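Local coordinates for protein manganese-containing pseudocatalase (Thermus thermophilus, PDB 2V8T) that probably breaks down hydrogen peroxide to water and oxygen, as a catalase, at a pair of manganese ions held inside a bundle of helices, at residues A[34-46]-A[150-162]. Numbering follows the deposited sequence. Where two conformers were deposited one is given.
Sequences FGEMSTLMNYMYQ and HNFFLEVAARTHK. With MN (manganese (II) ion), chain C; MN (manganese (II) ion), chain D.
Phe34, just before helix 36-46, lays its ring against helix 150-162: the methyl of Ala157 sits over one face, 3.8 Å from CB to the ring centroid, Leu154 CD2 meets the edge in plane, and the Phe153 ring lies nearly perpendicular. Phe34 in turn points an edge at the face of His161 (offset edge-to-face, planes at 83°), completing an aromatic cluster. Leu154 is a knob among Ser38, Thr39, Asn42 and Tyr43, its CD1 3.7 Å from Thr39 CG2.

Beyond this core, each helix supplies a manganese-binding carboxylate. Glu36 chelates one ion and Glu155 the other through both oxygens; a water bridges the two metals. Bent at chi2 (-74°), the Glu155 chain brings OE2 to Tyr43 OH, which donates to it at 2.7 Å from the anti side, so this oxygen serves metal and phenol together. Lys162 NZ forms a salt bridge to Glu36 OE2 (2.9 Å), arriving from above the carboxylate plane, so that OE2 is shared by the manganese ion and the ammonium.

At the other end, Gln46 and Asn151 pair their amides through two nearly straight, in-plane bonds: Asn151 ND2 to Gln46 OE1, 2.8 Å, and Gln46 NE2 to Asn151 OD1, 3.0 Å. His150 ND1 also donates to Asn151 OD1, fixing the flip of that amide. A leucine in place of Asn151 would probably leave both amide ends of Gln46 without these mates and His150 ND1 without this acceptor.

The two segments run antiparallel (166°), their axes 10.6 Å apart at closest approach, as in a ferritin-like bundle. Helices 57-85 (Glu70, His73) and 172-200 (His188) complete the dimanganese site, while Phe153 packs edge-to-face on His150 and Phe139 of a neighbouring subunit.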
ATOM      1  N   PHE A  34      -7.516 -13.401  -5.299  1.00  7.54           N
ATOM      2  CA  PHE A  34      -7.713 -14.785  -5.711  1.00  8.12           C
ATOM      3  C   PHE A  34      -7.808 -14.902  -7.247  1.00  8.64           C
ATOM      4  O   PHE A  34      -8.391 -15.850  -7.790  1.00 11.16           O
ATOM      5  CB  PHE A  34      -8.918 -15.416  -5.011  1.00  9.10           C
ATOM      6  CG  PHE A  34      -8.700 -15.462  -3.543  1.00  8.67           C
ATOM      7  CD1 PHE A  34      -7.840 -16.370  -3.000  1.00 11.16           C
ATOM      8  CD2 PHE A  34      -9.327 -14.622  -2.674  1.00 11.05           C
ATOM      9  CE1 PHE A  34      -7.604 -16.437  -1.654  1.00 12.72           C
ATOM     10  CE2 PHE A  34      -9.110 -14.680  -1.312  1.00 12.73           C
ATOM     11  CZ  PHE A  34      -8.234 -15.574  -0.799  1.00 11.55           C
ATOM     12  N   GLY A  35      -7.206 -13.963  -7.944  1.00  7.82           N
ATOM     13  CA  GLY A  35      -7.114 -14.026  -9.382  1.00  7.97           C
ATOM     14  C   GLY A  35      -5.970 -14.925  -9.844  1.00  7.23           C
ATOM     15  O   GLY A  35      -5.195 -15.492  -9.083  1.00  7.60           O
ATOM     16  N   GLU A  36      -5.866 -15.006 -11.166  1.00  6.81           N
ATOM     17  CA  GLU A  36      -4.890 -15.899 -11.802  1.00  6.58           C
ATOM     18  C   GLU A  36      -3.480 -15.454 -11.533  1.00  6.67           C
ATOM     19  O   GLU A  36      -2.554 -16.284 -11.506  1.00  7.15           O
ATOM     20  CB  GLU A  36      -5.182 -15.988 -13.302  0.75  7.24           C
ATOM     21  CG  GLU A  36      -6.479 -16.768 -13.583  0.75  7.89           C
ATOM     22  CD  GLU A  36      -6.352 -18.234 -13.382  0.75  7.25           C
ATOM     23  OE1 GLU A  36      -5.236 -18.741 -13.152  0.75  8.02           O
ATOM     24  OE2 GLU A  36      -7.384 -18.985 -13.429  0.75  8.49           O
ATOM     25  N   MET A  37      -3.221 -14.151 -11.337  1.00  6.52           N
ATOM     26  CA  MET A  37      -1.882 -13.740 -10.915  1.00  6.72           C
ATOM     27  C   MET A  37      -1.480 -14.418  -9.616  1.00  6.41           C
ATOM     28  O   MET A  37      -0.314 -14.734  -9.416  1.00  6.84           O
ATOM     29  CB  MET A  37      -1.771 -12.223 -10.751  0.70  7.08           C
ATOM     30  CG  MET A  37      -1.711 -11.451 -11.985  0.70  7.45           C
ATOM     31  SD  MET A  37      -0.072 -11.581 -12.802  0.70  8.58           S
ATOM     32  CE  MET A  37       0.967 -10.610 -11.702  0.70 11.24           C
ATOM     33  N   SER A  38      -2.430 -14.546  -8.691  1.00  6.77           N
ATOM     34  CA  SER A  38      -2.127 -15.153  -7.413  1.00  6.62           C
ATOM     35  C   SER A  38      -1.863 -16.641  -7.526  1.00  6.74           C
ATOM     36  O   SER A  38      -0.890 -17.124  -6.932  1.00  7.32           O
ATOM     37  CB  SER A  38      -3.226 -14.898  -6.400  1.00  7.03           C
ATOM     38  OG  SER A  38      -3.204 -13.518  -6.086  1.00  7.90           O
ATOM     39  N   THR A  39      -2.696 -17.385  -8.217  1.00  6.77           N
ATOM     40  CA  THR A  39      -2.398 -18.827  -8.353  1.00  7.24           C
ATOM     41  C   THR A  39      -1.085 -19.023  -9.098  1.00  6.95           C
ATOM     42  O   THR A  39      -0.216 -19.783  -8.647  1.00  7.10           O
ATOM     43  CB  THR A  39      -3.584 -19.566  -8.941  1.00  7.90           C
ATOM     44  OG1 THR A  39      -3.914 -18.916 -10.154  1.00  8.44           O
ATOM     45  CG2 THR A  39      -4.757 -19.584  -7.987  1.00 10.60           C
ATOM     46  N   LEU A  40      -0.880 -18.278 -10.185  1.00  6.31           N
ATOM     47  CA  LEU A  40       0.390 -18.314 -10.900  1.00  6.34           C
ATOM     48  C   LEU A  40       1.545 -18.100  -9.962  1.00  6.26           C
ATOM     49  O   LEU A  40       2.512 -18.888  -9.925  1.00  6.62           O
ATOM     50  CB  LEU A  40       0.401 -17.245 -11.982  1.00  6.34           C
ATOM     51  CG  LEU A  40       1.754 -16.994 -12.619  1.00  6.71           C
ATOM     52  CD1 LEU A  40       2.313 -18.226 -13.303  1.00  7.42           C
ATOM     53  CD2 LEU A  40       1.645 -15.807 -13.592  1.00  7.54           C
ATOM     54  N   MET A  41       1.566 -16.959  -9.247  1.00  6.17           N
ATOM     55  CA  MET A  41       2.776 -16.595  -8.539  1.00  6.21           C
ATOM     56  C   MET A  41       2.982 -17.445  -7.292  1.00  6.14           C
ATOM     57  O   MET A  41       4.132 -17.716  -6.904  1.00  6.45           O
ATOM     58  CB  MET A  41       2.722 -15.105  -8.216  0.50  6.46           C
ATOM     59  CG  MET A  41       2.820 -14.207  -9.481  0.50  8.30           C
ATOM     60  SD  MET A  41       4.547 -14.102 -10.097  0.50 11.35           S
ATOM     61  CE  MET A  41       4.363 -13.647 -11.835  0.50 12.78           C
ATOM     62  N   ASN A  42       1.891 -17.890  -6.648  1.00  6.20           N
ATOM     63  CA  ASN A  42       2.038 -18.842  -5.569  1.00  6.40           C
ATOM     64  C   ASN A  42       2.797 -20.099  -6.049  1.00  6.19           C
ATOM     65  O   ASN A  42       3.758 -20.525  -5.434  1.00  6.68           O
ATOM     66  CB  ASN A  42       0.653 -19.268  -5.003  1.00  6.69           C
ATOM     67  CG  ASN A  42       0.242 -18.326  -3.886  1.00  7.21           C
ATOM     68  OD1 ASN A  42       0.648 -18.532  -2.763  1.00  8.67           O
ATOM     69  ND2 ASN A  42      -0.523 -17.287  -4.199  1.00  8.24           N
ATOM     70  N   TYR A  43       2.282 -20.688  -7.139  1.00  6.27           N
ATOM     71  CA  TYR A  43       2.891 -21.972  -7.557  1.00  6.72           C
ATOM     72  C   TYR A  43       4.261 -21.736  -8.144  1.00  6.49           C
ATOM     73  O   TYR A  43       5.167 -22.583  -7.981  1.00  7.05           O
ATOM     74  CB  TYR A  43       1.967 -22.687  -8.512  1.00  6.77           C
ATOM     75  CG  TYR A  43       0.558 -22.822  -8.016  1.00  6.81           C
ATOM     76  CD1 TYR A  43       0.188 -22.805  -6.659  1.00  7.15           C
ATOM     77  CD2 TYR A  43      -0.480 -22.938  -8.941  1.00  6.67           C
ATOM     78  CE1 TYR A  43      -1.128 -22.813  -6.270  1.00  7.30           C
ATOM     79  CE2 TYR A  43      -1.811 -22.992  -8.571  1.00  6.95           C
ATOM     80  CZ  TYR A  43      -2.133 -22.908  -7.204  1.00  7.14           C
ATOM     81  OH  TYR A  43      -3.426 -22.897  -6.774  1.00  8.08           O
ATOM     82  N   MET A  44       4.463 -20.617  -8.824  1.00  6.49           N
ATOM     83  CA  MET A  44       5.769 -20.330  -9.394  1.00  6.82           C
ATOM     84  C   MET A  44       6.800 -20.239  -8.284  1.00  6.49           C
ATOM     85  O   MET A  44       7.850 -20.898  -8.323  1.00  6.77           O
ATOM     86  CB  MET A  44       5.729 -19.068 -10.209  1.00  7.53           C
ATOM     87  CG  MET A  44       6.860 -18.868 -11.072  1.00 10.53           C
ATOM     88  SD  MET A  44       7.112 -20.121 -12.352  1.00 12.49           S
ATOM     89  CE  MET A  44       5.989 -19.821 -13.245  1.00 14.38           C
ATOM     90  N   TYR A  45       6.557 -19.372  -7.273  1.00  6.39           N
ATOM     91  CA  TYR A  45       7.540 -19.224  -6.204  1.00  6.63           C
ATOM     92  C   TYR A  45       7.678 -20.487  -5.384  1.00  6.37           C
ATOM     93  O   TYR A  45       8.788 -20.845  -4.987  1.00  6.72           O
ATOM     94  CB  TYR A  45       7.255 -17.988  -5.360  1.00  7.35           C
ATOM     95  CG  TYR A  45       7.760 -16.744  -6.040  1.00  8.49           C
ATOM     96  CD1 TYR A  45       9.013 -16.223  -5.771  1.00 14.41           C
ATOM     97  CD2 TYR A  45       7.041 -16.096  -7.026  1.00  8.24           C
ATOM     98  CE1 TYR A  45       9.502 -15.150  -6.443  1.00 19.01           C
ATOM     99  CE2 TYR A  45       7.516 -15.000  -7.742  1.00  9.81           C
ATOM    100  CZ  TYR A  45       8.784 -14.540  -7.407  1.00 14.27           C
ATOM    101  OH  TYR A  45       9.294 -13.423  -8.061  1.00 18.87           O
ATOM    102  N   GLN A  46       6.564 -21.195  -5.091  1.00  6.46           N
ATOM    103  CA  GLN A  46       6.721 -22.460  -4.392  1.00  6.36           C
ATOM    104  C   GLN A  46       7.627 -23.401  -5.180  1.00  6.68           C
ATOM    105  O   GLN A  46       8.447 -24.134  -4.622  1.00  7.23           O
ATOM    106  CB  GLN A  46       5.363 -23.136  -4.147  1.00  6.70           C
ATOM    107  CG  GLN A  46       4.549 -22.411  -3.082  1.00  6.66           C
ATOM    108  CD  GLN A  46       3.124 -22.908  -3.070  1.00  8.26           C
ATOM    109  OE1 GLN A  46       2.841 -23.950  -3.655  1.00 13.03           O
ATOM    110  NE2 GLN A  46       2.219 -22.200  -2.416  1.00  8.98           N
ATOM    111  N   HIS A 150      -2.725 -24.657   1.696  1.00  6.77           N
ATOM    112  CA  HIS A 150      -2.995 -23.336   1.177  1.00  6.81           C
ATOM    113  C   HIS A 150      -3.472 -23.394  -0.273  1.00  6.47           C
ATOM    114  O   HIS A 150      -4.416 -22.683  -0.637  1.00  7.11           O
ATOM    115  CB  HIS A 150      -1.670 -22.511   1.232  0.80  6.90           C
ATOM    116  CG  HIS A 150      -1.769 -21.225   0.495  0.80  7.08           C
ATOM    117  ND1 HIS A 150      -1.462 -21.133  -0.851  0.80  7.62           N
ATOM    118  CD2 HIS A 150      -2.227 -19.998   0.829  0.80  7.68           C
ATOM    119  CE1 HIS A 150      -1.731 -19.878  -1.251  0.80  7.89           C
ATOM    120  NE2 HIS A 150      -2.192 -19.157  -0.255  0.80  8.05           N
ATOM    121  N   ASN A 151      -2.807 -24.192  -1.103  1.00  6.44           N
ATOM    122  CA  ASN A 151      -3.126 -24.210  -2.533  1.00  6.57           C
ATOM    123  C   ASN A 151      -4.512 -24.799  -2.814  1.00  6.33           C
ATOM    124  O   ASN A 151      -5.218 -24.349  -3.715  1.00  6.76           O
ATOM    125  CB  ASN A 151      -2.100 -25.004  -3.300  1.00  6.73           C
ATOM    126  CG  ASN A 151      -0.708 -24.350  -3.260  1.00  6.93           C
ATOM    127  OD1 ASN A 151      -0.552 -23.190  -2.854  1.00  7.05           O
ATOM    128  ND2 ASN A 151       0.291 -25.103  -3.725  1.00  7.91           N
ATOM    129  N   PHE A 152      -4.895 -25.797  -2.029  1.00  6.67           N
ATOM    130  CA  PHE A 152      -6.262 -26.358  -2.145  1.00  6.87           C
ATOM    131  C   PHE A 152      -7.286 -25.261  -1.865  1.00  6.60           C
ATOM    132  O   PHE A 152      -8.229 -25.042  -2.621  1.00  7.01           O
ATOM    133  CB  PHE A 152      -6.365 -27.538  -1.173  1.00  7.17           C
ATOM    134  CG  PHE A 152      -7.715 -28.217  -1.203  1.00  6.92           C
ATOM    135  CD1 PHE A 152      -8.005 -29.202  -2.127  1.00  7.99           C
ATOM    136  CD2 PHE A 152      -8.700 -27.858  -0.301  1.00  7.88           C
ATOM    137  CE1 PHE A 152      -9.239 -29.832  -2.147  1.00  8.75           C
ATOM    138  CE2 PHE A 152      -9.944 -28.482  -0.316  1.00  9.13           C
ATOM    139  CZ  PHE A 152     -10.192 -29.476  -1.227  1.00  8.81           C
ATOM    140  N   PHE A 153      -7.076 -24.557  -0.726  1.00  6.72           N
ATOM    141  CA  PHE A 153      -7.931 -23.397  -0.391  1.00  6.77           C
ATOM    142  C   PHE A 153      -7.923 -22.356  -1.511  1.00  6.48           C
ATOM    143  O   PHE A 153      -8.963 -21.847  -1.912  1.00  6.83           O
ATOM    144  CB  PHE A 153      -7.466 -22.796   0.935  1.00  7.10           C
ATOM    145  CG  PHE A 153      -8.065 -21.445   1.175  1.00  7.17           C
ATOM    146  CD1 PHE A 153      -9.426 -21.303   1.466  1.00  8.30           C
ATOM    147  CD2 PHE A 153      -7.319 -20.299   1.022  1.00  8.90           C
ATOM    148  CE1 PHE A 153     -10.007 -20.049   1.558  1.00  9.01           C
ATOM    149  CE2 PHE A 153      -7.931 -19.039   1.177  1.00 10.41           C
ATOM    150  CZ  PHE A 153      -9.297 -18.944   1.424  1.00  9.56           C
ATOM    151  N   LEU A 154      -6.718 -22.019  -2.012  1.00  6.92           N
ATOM    152  CA  LEU A 154      -6.590 -20.968  -3.019  1.00  6.85           C
ATOM    153  C   LEU A 154      -7.444 -21.313  -4.229  1.00  6.58           C
ATOM    154  O   LEU A 154      -8.116 -20.449  -4.802  1.00  7.29           O
ATOM    155  CB  LEU A 154      -5.163 -20.796  -3.500  0.50 10.32           C
ATOM    156  CG  LEU A 154      -4.554 -19.437  -3.801  0.50 15.95           C
ATOM    157  CD1 LEU A 154      -3.222 -19.661  -4.617  0.50 17.51           C
ATOM    158  CD2 LEU A 154      -5.538 -18.377  -4.267  0.50 16.16           C
ATOM    159  N   GLU A 155      -7.397 -22.566  -4.705  1.00  6.72           N
ATOM    160  CA  GLU A 155      -8.167 -22.926  -5.852  1.00  6.74           C
ATOM    161  C   GLU A 155      -9.656 -22.801  -5.637  1.00  6.59           C
ATOM    162  O   GLU A 155     -10.384 -22.369  -6.537  1.00  7.35           O
ATOM    163  CB  GLU A 155      -7.810 -24.343  -6.373  1.00  7.05           C
ATOM    164  CG  GLU A 155      -6.424 -24.419  -6.987  1.00  7.09           C
ATOM    165  CD  GLU A 155      -6.266 -23.788  -8.363  1.00  6.91           C
ATOM    166  OE1 GLU A 155      -7.234 -23.708  -9.150  1.00  7.52           O
ATOM    167  OE2 GLU A 155      -5.098 -23.472  -8.759  1.00  7.49           O
ATOM    168  N   VAL A 156     -10.166 -23.221  -4.467  1.00  6.65           N
ATOM    169  CA  VAL A 156     -11.616 -23.124  -4.253  1.00  6.88           C
ATOM    170  C   VAL A 156     -12.054 -21.675  -3.960  1.00  6.84           C
ATOM    171  O   VAL A 156     -13.179 -21.305  -4.320  1.00  7.30           O
ATOM    172  CB  VAL A 156     -12.132 -24.154  -3.249  1.00  7.25           C
ATOM    173  CG1 VAL A 156     -11.955 -25.561  -3.806  1.00  9.14           C
ATOM    174  CG2 VAL A 156     -11.526 -24.025  -1.861  1.00  7.62           C
ATOM    175  N   ALA A 157     -11.199 -20.865  -3.346  1.00  6.73           N
ATOM    176  CA  ALA A 157     -11.499 -19.436  -3.195  1.00  7.14           C
ATOM    177  C   ALA A 157     -11.535 -18.762  -4.590  1.00  6.93           C
ATOM    178  O   ALA A 157     -12.449 -17.998  -4.906  1.00  7.42           O
ATOM    179  CB  ALA A 157     -10.467 -18.780  -2.293  1.00  7.83           C
ATOM    180  N   ALA A 158     -10.549 -19.083  -5.424  1.00  6.76           N
ATOM    181  CA  ALA A 158     -10.526 -18.561  -6.796  1.00  7.32           C
ATOM    182  C   ALA A 158     -11.769 -19.000  -7.558  1.00  6.83           C
ATOM    183  O   ALA A 158     -12.355 -18.222  -8.309  1.00  7.60           O
ATOM    184  CB  ALA A 158      -9.264 -19.017  -7.511  1.00  8.01           C
ATOM    185  N   ARG A 159     -12.182 -20.253  -7.382  1.00  7.12           N
ATOM    186  CA  ARG A 159     -13.396 -20.751  -8.023  1.00  7.43           C
ATOM    187  C   ARG A 159     -14.611 -19.936  -7.602  1.00  7.07           C
ATOM    188  O   ARG A 159     -15.475 -19.594  -8.406  1.00  7.55           O
ATOM    189  CB  ARG A 159     -13.624 -22.217  -7.671  1.00  7.92           C
ATOM    190  CG  ARG A 159     -14.798 -22.824  -8.412  1.00  8.54           C
ATOM    191  CD  ARG A 159     -15.323 -24.033  -7.752  1.00  8.65           C
ATOM    192  NE  ARG A 159     -16.352 -24.684  -8.561  1.00  9.37           N
ATOM    193  CZ  ARG A 159     -17.497 -25.144  -8.094  1.00  8.76           C
ATOM    194  NH1 ARG A 159     -17.800 -25.073  -6.815  1.00  8.91           N
ATOM    195  NH2 ARG A 159     -18.397 -25.646  -8.929  1.00 11.23           N
ATOM    196  N   THR A 160     -14.697 -19.642  -6.297  1.00  7.33           N
ATOM    197  CA  THR A 160     -15.809 -18.883  -5.763  1.00  7.33           C
ATOM    198  C   THR A 160     -15.880 -17.495  -6.435  1.00  7.14           C
ATOM    199  O   THR A 160     -16.950 -17.020  -6.816  1.00  7.64           O
ATOM    200  CB  THR A 160     -15.672 -18.767  -4.214  1.00  7.46           C
ATOM    201  OG1 THR A 160     -15.675 -20.077  -3.675  1.00  8.00           O
ATOM    202  CG2 THR A 160     -16.816 -18.019  -3.640  1.00  8.92           C
ATOM    203  N   HIS A 161     -14.717 -16.833  -6.577  1.00  7.16           N
ATOM    204  CA  HIS A 161     -14.684 -15.549  -7.261  1.00  7.40           C
ATOM    205  C   HIS A 161     -15.114 -15.685  -8.721  1.00  6.89           C
ATOM    206  O   HIS A 161     -15.844 -14.841  -9.245  1.00  7.47           O
ATOM    207  CB  HIS A 161     -13.325 -14.875  -7.154  1.00  7.58           C
ATOM    208  CG  HIS A 161     -13.026 -14.342  -5.792  1.00  8.08           C
ATOM    209  ND1 HIS A 161     -13.567 -14.733  -4.594  1.00 11.23           N
ATOM    210  CD2 HIS A 161     -12.180 -13.326  -5.567  1.00  8.10           C
ATOM    211  CE1 HIS A 161     -12.985 -13.927  -3.643  1.00  8.19           C
ATOM    212  NE2 HIS A 161     -12.198 -13.069  -4.262  1.00 11.96           N
ATOM    213  N   LYS A 162     -14.634 -16.728  -9.403  1.00  7.02           N
ATOM    214  CA  LYS A 162     -15.040 -16.934 -10.804  1.00  7.37           C
ATOM    215  C   LYS A 162     -16.546 -17.100 -10.925  1.00  6.90           C
ATOM    216  O   LYS A 162     -17.155 -16.551 -11.834  1.00  7.13           O
ATOM    217  CB  LYS A 162     -14.262 -18.086 -11.454  0.70  8.73           C
ATOM    218  CG  LYS A 162     -12.776 -17.767 -11.639  0.70  9.14           C
ATOM    219  CD  LYS A 162     -12.128 -18.467 -12.781  0.70 12.15           C
ATOM    220  CE  LYS A 162     -10.660 -18.125 -12.973  0.70 11.50           C
ATOM    221  NZ  LYS A 162      -9.747 -18.520 -11.838  0.70 11.25           N
TER
HETATM  222 MN    MN C1303      -5.987 -20.773 -13.228  1.00  7.51          MN
HETATM  223 MN    MN D1304      -5.636 -23.050 -10.856  1.00  7.11          MN
HETATM  224  O   HOH W   1     -10.380 -16.481  -9.737  0.50  8.68           O
HETATM  225  O   HOH W   2      -7.398 -17.659 -10.168  0.70 12.38           O
HETATM  226  O   HOH W   3      -9.637 -16.388 -10.587  0.50 18.32           O
HETATM  227  O   HOH W   4      -5.724 -20.895 -11.175  0.25  7.17           O
HETATM  228  O   HOH W   5      -8.198 -21.085 -13.281  0.25 11.64           O